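Local coordinates for protein flavodoxin (Bacillus cereus, PDB 6FSG) that binds flavin mononucleotide and probably serves as a low-potential electron donor to a number of redox enzymes, at residues 84-89 / 140-145; 101-106 / 120-125. All blocks are in the same frame, centred on the assembly; numbering follows the deposited sequence.

Contact 1: residues 84-89 / 140-145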
ATOM      1  N   LYS A  84     -10.512  -5.426   3.921  0.68  4.97           N
ATOM      2  CA  LYS A  84     -10.538  -4.259   3.043  0.68  4.67           C
ATOM      3  C   LYS A  84      -9.097  -3.862   2.734  0.68  3.94           C
ATOM      4  O   LYS A  84      -8.262  -3.816   3.644  0.68  4.16           O
ATOM      5  CB  LYS A  84     -11.236  -3.069   3.707  0.68  8.07           C
ATOM      6  CG  LYS A  84     -12.497  -3.400   4.481  0.68 11.75           C
ATOM      7  CD  LYS A  84     -13.555  -4.054   3.630  0.68 11.98           C
ATOM      8  CE  LYS A  84     -14.822  -4.341   4.454  0.68 10.84           C
ATOM      9  NZ  LYS A  84     -14.684  -5.556   5.322  0.68 11.04           N
ATOM     10  N   ALA A  85      -8.802  -3.573   1.464  1.00  3.74           N
ATOM     11  CA  ALA A  85      -7.425  -3.300   1.064  1.00  3.73           C
ATOM     12  C   ALA A  85      -7.322  -2.178   0.035  1.00  3.34           C
ATOM     13  O   ALA A  85      -8.263  -1.877  -0.699  1.00  4.33           O
ATOM     14  CB  ALA A  85      -6.741  -4.577   0.543  1.00  5.11           C
ATOM     15  N   ALA A  86      -6.130  -1.588  -0.035  1.00  3.34           N
ATOM     16  CA  ALA A  86      -5.830  -0.547  -1.011  1.00  2.65           C
ATOM     17  C   ALA A  86      -4.317  -0.448  -1.164  1.00  3.39           C
ATOM     18  O   ALA A  86      -3.562  -0.902  -0.300  1.00  3.62           O
ATOM     19  CB  ALA A  86      -6.409   0.798  -0.561  1.00  3.92           C
ATOM     20  N   VAL A  87      -3.880   0.181  -2.262  1.00  2.89           N
ATOM     21  CA  VAL A  87      -2.461   0.267  -2.612  1.00  3.20           C
ATOM     22  C   VAL A  87      -2.130   1.646  -3.170  1.00  3.17           C
ATOM     23  O   VAL A  87      -2.920   2.237  -3.913  1.00  3.26           O
ATOM     24  CB  VAL A  87      -2.106  -0.824  -3.645  1.00  2.75           C
ATOM     25  CG1 VAL A  87      -0.631  -0.845  -3.979  1.00  3.71           C
ATOM     26  CG2 VAL A  87      -2.512  -2.202  -3.145  1.00  4.52           C
ATOM     27  N   PHE A  88      -0.925   2.131  -2.842  1.00  3.14           N
ATOM     28  CA  PHE A  88      -0.411   3.413  -3.316  1.00  2.64           C
ATOM     29  C   PHE A  88       1.072   3.271  -3.662  1.00  2.95           C
ATOM     30  O   PHE A  88       1.727   2.295  -3.283  1.00  3.40           O
ATOM     31  CB  PHE A  88      -0.574   4.533  -2.266  1.00  3.48           C
ATOM     32  CG  PHE A  88       0.246   4.323  -1.017  1.00  3.34           C
ATOM     33  CD1 PHE A  88      -0.251   3.580   0.043  1.00  3.39           C
ATOM     34  CD2 PHE A  88       1.505   4.889  -0.893  1.00  3.39           C
ATOM     35  CE1 PHE A  88       0.506   3.384   1.187  1.00  3.96           C
ATOM     36  CE2 PHE A  88       2.258   4.695   0.253  1.00  3.28           C
ATOM     37  CZ  PHE A  88       1.764   3.941   1.282  1.00  3.50           C
ATOM     38  N   GLY A  89       1.612   4.260  -4.372  1.00  3.53           N
ATOM     39  CA  GLY A  89       3.049   4.290  -4.615  1.00  4.28           C
ATOM     40  C   GLY A  89       3.486   5.531  -5.366  1.00  4.46           C
ATOM     41  O   GLY A  89       2.689   6.192  -6.037  1.00  4.36           O
ATOM     42  N   ALA A 140      -9.093   9.008   3.973  1.00  6.26           N
ATOM     43  CA  ALA A 140     -10.476   9.265   4.364  1.00  7.45           C
ATOM     44  C   ALA A 140     -11.436   8.296   3.685  1.00  7.27           C
ATOM     45  O   ALA A 140     -12.372   7.798   4.317  1.00  9.15           O
ATOM     46  CB  ALA A 140     -10.856  10.696   3.992  1.00  8.22           C
ATOM     47  N   GLU A 141     -11.234   8.024   2.394  1.00  7.10           N
ATOM     48  CA  GLU A 141     -12.122   7.098   1.695  1.00  6.80           C
ATOM     49  C   GLU A 141     -11.919   5.666   2.182  1.00  6.37           C
ATOM     50  O   GLU A 141     -12.880   4.891   2.264  1.00  7.12           O
ATOM     51  CB  GLU A 141     -11.923   7.214   0.183  1.00  8.00           C
ATOM     52  CG  GLU A 141     -12.454   8.518  -0.403  1.00 10.57           C
ATOM     53  CD  GLU A 141     -13.958   8.583  -0.334  1.00 13.45           C
ATOM     54  OE1 GLU A 141     -14.589   7.624  -0.817  1.00 13.32           O
ATOM     55  OE2 GLU A 141     -14.500   9.561   0.223  1.00 14.98           O
ATOM     56  N   PHE A 142     -10.674   5.291   2.495  1.00  5.59           N
ATOM     57  CA  PHE A 142     -10.426   3.948   3.006  1.00  5.98           C
ATOM     58  C   PHE A 142     -11.223   3.692   4.283  1.00  6.59           C
ATOM     59  O   PHE A 142     -11.885   2.654   4.426  1.00  7.15           O
ATOM     60  CB  PHE A 142      -8.927   3.727   3.245  1.00  5.31           C
ATOM     61  CG  PHE A 142      -8.592   2.307   3.610  1.00  5.76           C
ATOM     62  CD1 PHE A 142      -8.432   1.331   2.632  1.00  7.63           C
ATOM     63  CD2 PHE A 142      -8.476   1.934   4.929  1.00  7.48           C
ATOM     64  CE1 PHE A 142      -8.158   0.009   2.974  1.00  8.54           C
ATOM     65  CE2 PHE A 142      -8.177   0.627   5.270  1.00  8.06           C
ATOM     66  CZ  PHE A 142      -8.023  -0.336   4.289  1.00  8.63           C
ATOM     67  N   VAL A 143     -11.182   4.639   5.220  0.56  6.78           N
ATOM     68  CA  VAL A 143     -11.844   4.426   6.502  0.56  8.06           C
ATOM     69  C   VAL A 143     -13.339   4.200   6.309  0.56  8.65           C
ATOM     70  O   VAL A 143     -13.953   3.411   7.038  0.56  8.43           O
ATOM     71  CB  VAL A 143     -11.565   5.599   7.455  0.56  7.90           C
ATOM     72  CG1 VAL A 143     -12.302   5.407   8.769  0.56  7.78           C
ATOM     73  CG2 VAL A 143     -10.084   5.733   7.739  0.56  7.37           C
ATOM     74  N   LYS A 144     -13.951   4.893   5.339  1.00  9.20           N
ATOM     75  CA  LYS A 144     -15.396   4.776   5.139  1.00 10.22           C
ATOM     76  C   LYS A 144     -15.835   3.327   4.938  1.00 11.02           C
ATOM     77  O   LYS A 144     -16.977   2.978   5.254  1.00 12.19           O
ATOM     78  CB  LYS A 144     -15.862   5.593   3.927  1.00 11.60           C
ATOM     79  CG  LYS A 144     -15.772   7.100   4.082  1.00 13.78           C
ATOM     80  CD  LYS A 144     -16.406   7.800   2.871  1.00 17.29           C
ATOM     81  CE  LYS A 144     -16.254   9.313   2.949  1.00 19.82           C
ATOM     82  NZ  LYS A 144     -16.743  10.020   1.721  1.00 21.24           N
ATOM     83  N   HIS A 145     -14.960   2.479   4.389  1.00 11.76           N
ATOM     84  CA  HIS A 145     -15.288   1.084   4.124  1.00 12.46           C
ATOM     85  C   HIS A 145     -15.148   0.184   5.343  1.00 14.13           C
ATOM     86  O   HIS A 145     -15.576  -0.974   5.294  1.00 14.81           O
ATOM     87  CB  HIS A 145     -14.397   0.568   2.995  1.00 12.54           C
ATOM     88  CG  HIS A 145     -14.765   1.111   1.651  1.00 11.88           C
ATOM     89  ND1 HIS A 145     -15.671   0.483   0.826  1.00 12.35           N
ATOM     90  CD2 HIS A 145     -14.367   2.226   0.996  1.00 12.92           C
ATOM     91  CE1 HIS A 145     -15.815   1.186  -0.283  1.00 11.90           C
ATOM     92  NE2 HIS A 145     -15.033   2.248  -0.206  1.00 13.41           N
TER
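Strand 84-89 and helix 140-144 run nearly antiparallel, at 164°, with axes 9.5 Å apart at closest approach and Ala86 CA lying 7.6 Å from Phe142 CA. The aromatic ring of Phe142 carries much of the contact. Its CG stands anti to the backbone N (chi1 -173°), and the ring reaches the strand with its CD1-CE1-CZ side. Edge-on and near the ring plane, CZ meets the carbonyl oxygen of Lys84 at 3.5 Å, while CE1 lies against the peptide carbon of Ala85. The methyl of Ala86 comes in obliquely, its CB 3.8 Å from Phe142 CD1. No hydrogen bond joins the two segments. At the outer end the Lys84 chain, bent at chi2 and chi4, passes the backbone of His145; in one of its two conformers Lys84 CE comes 3.6 Å from His145 O, and NZ bonds to the oxygen of Gly82. Phe142 also packs on Val117 of the adjacent strand, so its side chain touches two neighbouring strands. This is the helix-on-sheet packing of the flavodoxin-like fold, in which the C-terminal helix lies against one face of a five-stranded parallel sheet.

Contact 2: residues 101-106 / 120-125. With FMN (flavin mononucleotide), chain B.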
ATOM      1  N   ALA A 101       4.087  -1.589 -10.048  1.00  3.60           N
ATOM      2  CA  ALA A 101       4.111  -2.270  -8.754  1.00  3.11           C
ATOM      3  C   ALA A 101       2.779  -2.129  -8.021  1.00  3.40           C
ATOM      4  O   ALA A 101       2.355  -3.047  -7.308  1.00  3.63           O
ATOM      5  CB  ALA A 101       5.232  -1.708  -7.882  1.00  4.05           C
ATOM      6  N   VAL A 102       2.127  -0.969  -8.151  1.00  3.47           N
ATOM      7  CA  VAL A 102       0.809  -0.769  -7.551  1.00  3.34           C
ATOM      8  C   VAL A 102      -0.188  -1.760  -8.133  1.00  3.87           C
ATOM      9  O   VAL A 102      -0.928  -2.425  -7.398  1.00  3.18           O
ATOM     10  CB  VAL A 102       0.357   0.696  -7.736  1.00  3.74           C
ATOM     11  CG1 VAL A 102      -1.091   0.879  -7.329  1.00  5.06           C
ATOM     12  CG2 VAL A 102       1.284   1.639  -6.951  1.00  3.88           C
ATOM     13  N   ASP A 103      -0.210  -1.883  -9.462  1.00  3.44           N
ATOM     14  CA  ASP A 103      -1.135  -2.788 -10.136  1.00  3.72           C
ATOM     15  C   ASP A 103      -0.849  -4.250  -9.794  1.00  3.05           C
ATOM     16  O   ASP A 103      -1.784  -5.046  -9.630  1.00  4.41           O
ATOM     17  CB  ASP A 103      -1.032  -2.534 -11.637  1.00  4.04           C
ATOM     18  CG  ASP A 103      -1.377  -1.105 -12.003  1.00  4.56           C
ATOM     19  OD1 ASP A 103      -2.539  -0.705 -11.773  1.00  6.46           O
ATOM     20  OD2 ASP A 103      -0.474  -0.390 -12.479  1.00  5.81           O
ATOM     21  N   ILE A 104       0.433  -4.616  -9.662  1.00  3.68           N
ATOM     22  CA  ILE A 104       0.817  -5.985  -9.308  1.00  4.17           C
ATOM     23  C   ILE A 104       0.330  -6.334  -7.904  1.00  3.70           C
ATOM     24  O   ILE A 104      -0.206  -7.427  -7.661  1.00  3.59           O
ATOM     25  CB  ILE A 104       2.348  -6.156  -9.429  1.00  4.82           C
ATOM     26  CG1 ILE A 104       2.784  -6.077 -10.899  1.00  6.54           C
ATOM     27  CG2 ILE A 104       2.808  -7.471  -8.785  1.00  6.91           C
ATOM     28  CD1 ILE A 104       4.283  -5.830 -11.108  1.00  6.83           C
ATOM     29  N   LEU A 105       0.536  -5.424  -6.946  1.00  3.62           N
ATOM     30  CA  LEU A 105       0.103  -5.699  -5.577  1.00  3.92           C
ATOM     31  C   LEU A 105      -1.420  -5.751  -5.474  1.00  3.59           C
ATOM     32  O   LEU A 105      -1.966  -6.598  -4.753  1.00  3.66           O
ATOM     33  CB  LEU A 105       0.705  -4.688  -4.605  1.00  3.33           C
ATOM     34  CG  LEU A 105       2.219  -4.828  -4.420  1.00  4.05           C
ATOM     35  CD1 LEU A 105       2.762  -3.741  -3.518  1.00  6.01           C
ATOM     36  CD2 LEU A 105       2.607  -6.203  -3.887  1.00  5.28           C
ATOM     37  N   ILE A 106      -2.125  -4.875  -6.200  1.00  3.35           N
ATOM     38  CA  ILE A 106      -3.586  -4.957  -6.235  1.00  3.55           C
ATOM     39  C   ILE A 106      -4.030  -6.335  -6.711  1.00  3.35           C
ATOM     40  O   ILE A 106      -4.909  -6.968  -6.115  1.00  3.84           O
ATOM     41  CB  ILE A 106      -4.188  -3.819  -7.087  1.00  4.10           C
ATOM     42  CG1 ILE A 106      -4.122  -2.486  -6.315  1.00  4.46           C
ATOM     43  CG2 ILE A 106      -5.633  -4.166  -7.504  1.00  4.44           C
ATOM     44  CD1 ILE A 106      -4.554  -1.290  -7.134  1.00  4.86           C
ATOM     45  N   GLY A 120      -5.875   2.202  -7.363  1.00  4.37           N
ATOM     46  CA  GLY A 120      -4.504   2.455  -6.959  1.00  4.00           C
ATOM     47  C   GLY A 120      -4.167   3.934  -7.062  1.00  4.08           C
ATOM     48  O   GLY A 120      -4.541   4.607  -8.024  1.00  5.46           O
ATOM     49  N   LEU A 121      -3.438   4.440  -6.063  1.00  3.69           N
ATOM     50  CA  LEU A 121      -3.015   5.837  -6.020  1.00  3.88           C
ATOM     51  C   LEU A 121      -1.563   5.923  -6.481  1.00  4.00           C
ATOM     52  O   LEU A 121      -0.669   5.354  -5.842  1.00  4.62           O
ATOM     53  CB  LEU A 121      -3.164   6.420  -4.612  1.00  4.95           C
ATOM     54  CG  LEU A 121      -2.589   7.835  -4.407  1.00  6.72           C
ATOM     55  CD1 LEU A 121      -3.205   8.891  -5.344  1.00  6.93           C
ATOM     56  CD2 LEU A 121      -2.703   8.319  -2.964  1.00  7.26           C
ATOM     57  N   LYS A 122      -1.336   6.637  -7.585  1.00  3.74           N
ATOM     58  CA  LYS A 122      -0.009   6.815  -8.157  1.00  4.19           C
ATOM     59  C   LYS A 122       0.354   8.291  -8.148  1.00  5.35           C
ATOM     60  O   LYS A 122      -0.396   9.122  -8.672  1.00  5.98           O
ATOM     61  CB  LYS A 122       0.023   6.302  -9.597  1.00  4.18           C
ATOM     62  CG  LYS A 122      -0.165   4.800  -9.706  1.00  3.27           C
ATOM     63  CD  LYS A 122      -0.163   4.343 -11.141  1.00  3.29           C
ATOM     64  CE  LYS A 122      -0.345   2.837 -11.247  1.00  3.74           C
ATOM     65  NZ  LYS A 122      -0.130   2.330 -12.655  1.00  4.29           N
ATOM     66  N   VAL A 123       1.522   8.609  -7.596  1.00  5.75           N
ATOM     67  CA  VAL A 123       2.037   9.973  -7.539  1.00  5.59           C
ATOM     68  C   VAL A 123       3.387   9.999  -8.241  1.00  6.57           C
ATOM     69  O   VAL A 123       4.200   9.087  -8.069  1.00  7.21           O
ATOM     70  CB  VAL A 123       2.165  10.443  -6.072  1.00  7.27           C
ATOM     71  CG1 VAL A 123       3.031  11.696  -5.966  1.00  7.59           C
ATOM     72  CG2 VAL A 123       0.785  10.695  -5.463  1.00  8.01           C
ATOM     73  N   GLU A 124       3.623  11.046  -9.030  1.00  6.43           N
ATOM     74  CA  GLU A 124       4.887  11.227  -9.740  1.00  7.40           C
ATOM     75  C   GLU A 124       5.966  11.731  -8.786  1.00  7.10           C
ATOM     76  O   GLU A 124       5.863  12.839  -8.253  1.00  7.99           O
ATOM     77  CB  GLU A 124       4.684  12.249 -10.861  1.00  8.99           C
ATOM     78  CG  GLU A 124       5.908  12.552 -11.709  1.00 11.67           C
ATOM     79  CD  GLU A 124       6.093  11.564 -12.837  1.00 15.45           C
ATOM     80  OE1 GLU A 124       5.084  10.965 -13.269  1.00 17.02           O
ATOM     81  OE2 GLU A 124       7.245  11.390 -13.300  1.00 16.70           O
ATOM     82  N   LEU A 125       7.011  10.930  -8.592  1.00  6.25           N
ATOM     83  CA  LEU A 125       8.197  11.313  -7.804  1.00  6.13           C
ATOM     84  C   LEU A 125       7.762  11.919  -6.467  1.00  5.96           C
ATOM     85  O   LEU A 125       6.996  11.285  -5.725  1.00  5.99           O
ATOM     86  CB  LEU A 125       9.115  12.179  -8.657  1.00  5.43           C
ATOM     87  CG  LEU A 125       9.706  11.487  -9.880  1.00  6.64           C
ATOM     88  CD1 LEU A 125      10.562  12.479 -10.690  1.00  7.32           C
ATOM     89  CD2 LEU A 125      10.515  10.265  -9.462  1.00  7.91           C
TER
HETATM   90  N1  FMN B1001       9.148   3.906 -11.917  1.00 11.30           N
HETATM   91  C2  FMN B1001       8.081   3.460 -12.637  1.00 10.48           C
HETATM   92  O2  FMN B1001       7.025   4.064 -12.470  1.00  8.41           O
HETATM   93  N3  FMN B1001       8.210   2.347 -13.458  1.00 11.23           N
HETATM   94  C4  FMN B1001       9.388   1.626 -13.539  1.00 12.38           C
HETATM   95  O4  FMN B1001       9.426   0.624 -14.289  1.00 13.27           O
HETATM   96  C4A FMN B1001      10.482   2.096 -12.772  1.00 11.37           C
HETATM   97  N5  FMN B1001      11.719   1.470 -12.765  1.00 14.01           N
HETATM   98  C5A FMN B1001      12.765   1.960 -11.991  1.00 13.27           C
HETATM   99  C6  FMN B1001      14.030   1.358 -12.024  1.00 14.31           C
HETATM  100  C7  FMN B1001      15.101   1.877 -11.291  1.00 15.18           C
HETATM  101  C7M FMN B1001      16.454   1.198 -11.330  1.00 16.52           C
HETATM  102  C8  FMN B1001      14.890   3.052 -10.557  1.00 15.24           C
HETATM  103  C8M FMN B1001      15.991   3.690  -9.760  1.00 15.03           C
HETATM  104  C9  FMN B1001      13.647   3.676 -10.558  1.00 13.32           C
HETATM  105  C9A FMN B1001      12.587   3.140 -11.267  1.00 12.00           C
HETATM  106  N10 FMN B1001      11.355   3.758 -11.214  1.00 10.70           N
HETATM  107  C10 FMN B1001      10.333   3.244 -11.982  1.00 10.82           C
HETATM  108  C1' FMN B1001      11.141   5.057 -10.466  1.00 10.45           C
HETATM  109  C2' FMN B1001      10.877   4.980  -8.968  1.00 10.00           C
HETATM  110  O2' FMN B1001       9.783   4.140  -8.701  1.00 10.24           O
HETATM  111  C3' FMN B1001      10.584   6.413  -8.501  1.00  9.81           C
HETATM  112  O3' FMN B1001      11.802   7.111  -8.444  1.00 10.10           O
HETATM  113  C4' FMN B1001       9.915   6.540  -7.126  1.00  8.44           C
HETATM  114  O4' FMN B1001       9.692   7.909  -6.790  1.00  6.78           O
HETATM  115  C5' FMN B1001      10.746   5.915  -6.017  1.00  8.23           C
HETATM  116  O5' FMN B1001       9.934   5.931  -4.857  1.00  6.43           O
HETATM  117  P   FMN B1001      10.700   5.992  -3.479  1.00  5.76           P
HETATM  118  O1P FMN B1001       9.692   5.676  -2.410  1.00  5.06           O
HETATM  119  O2P FMN B1001      11.205   7.387  -3.295  1.00  5.88           O
HETATM  120  O3P FMN B1001      11.828   4.996  -3.538  1.00  8.38           O
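In both Asp103 and Lys122 the first torsion sets CG anti to the carbonyl carbon (chi1 -60° and -66°), and from there the extended lysine chain carries NZ to the aspartate. The two side chains cross at about a right angle. Lys122 NZ donates to Asp103 OD2 at 2.7 Å, on the syn lone pair, in a salt bridge between helix 101-106 and strand 121-124. Asp103 OD1 stays 4.0 Å from Lys122 NZ, so one carboxylate oxygen carries the bond. The ammonium also bonds to the carbonyl oxygen of Tyr98, which ties the strand to the chain just before the helix. Beside the salt bridge, Val102 CB lies 4.2 Å from Lys122 CE, and Val102 CG1 rests on Gly120 CA at 3.8 Å. Ile106 extends its CD1 to the same glycine, 3.7 Å from Gly120 N. With no side chain on Gly120, Val102 and Ile106 lie directly against its backbone; Val102 CA and Gly120 CA are 6.2 Å apart. At the far end of the strand segment, Leu125 CD2 touches the flavin mononucleotide ribityl chain, 3.6 Å from O3'. Chemically, the contact joins an apolar patch formed by Val102, Ile106 and the Gly120 backbone to a charged pair on the exposed flank; the Asp103 carboxylate probably offsets the lysine charge, while the Tyr98 carbonyl helps fix the position of NZ.

The centres of contacts 1 and 2 lie 13 Å apart, and both reach the same parallel sheet, where strands 84-91 and 115-124 are neighbours. Along the chain, contact 2 is nested within the loop closed by contact 1: strand 84-91, helix 100-111 and strand 115-124 form a beta-alpha-beta unit, and helix 129-144 follows. The two helices pack on opposite faces of the sheet. Probable hydrogen bonds join the contacts directly, from Gly89 N to Leu121 O (2.9 Å) and from Val123 N to Gly89 O (3.1 Å), and Val87 packs on Ile106. Contact 1 lies away from the flavin site, whereas contact 2 extends to the flavin pocket through Leu125.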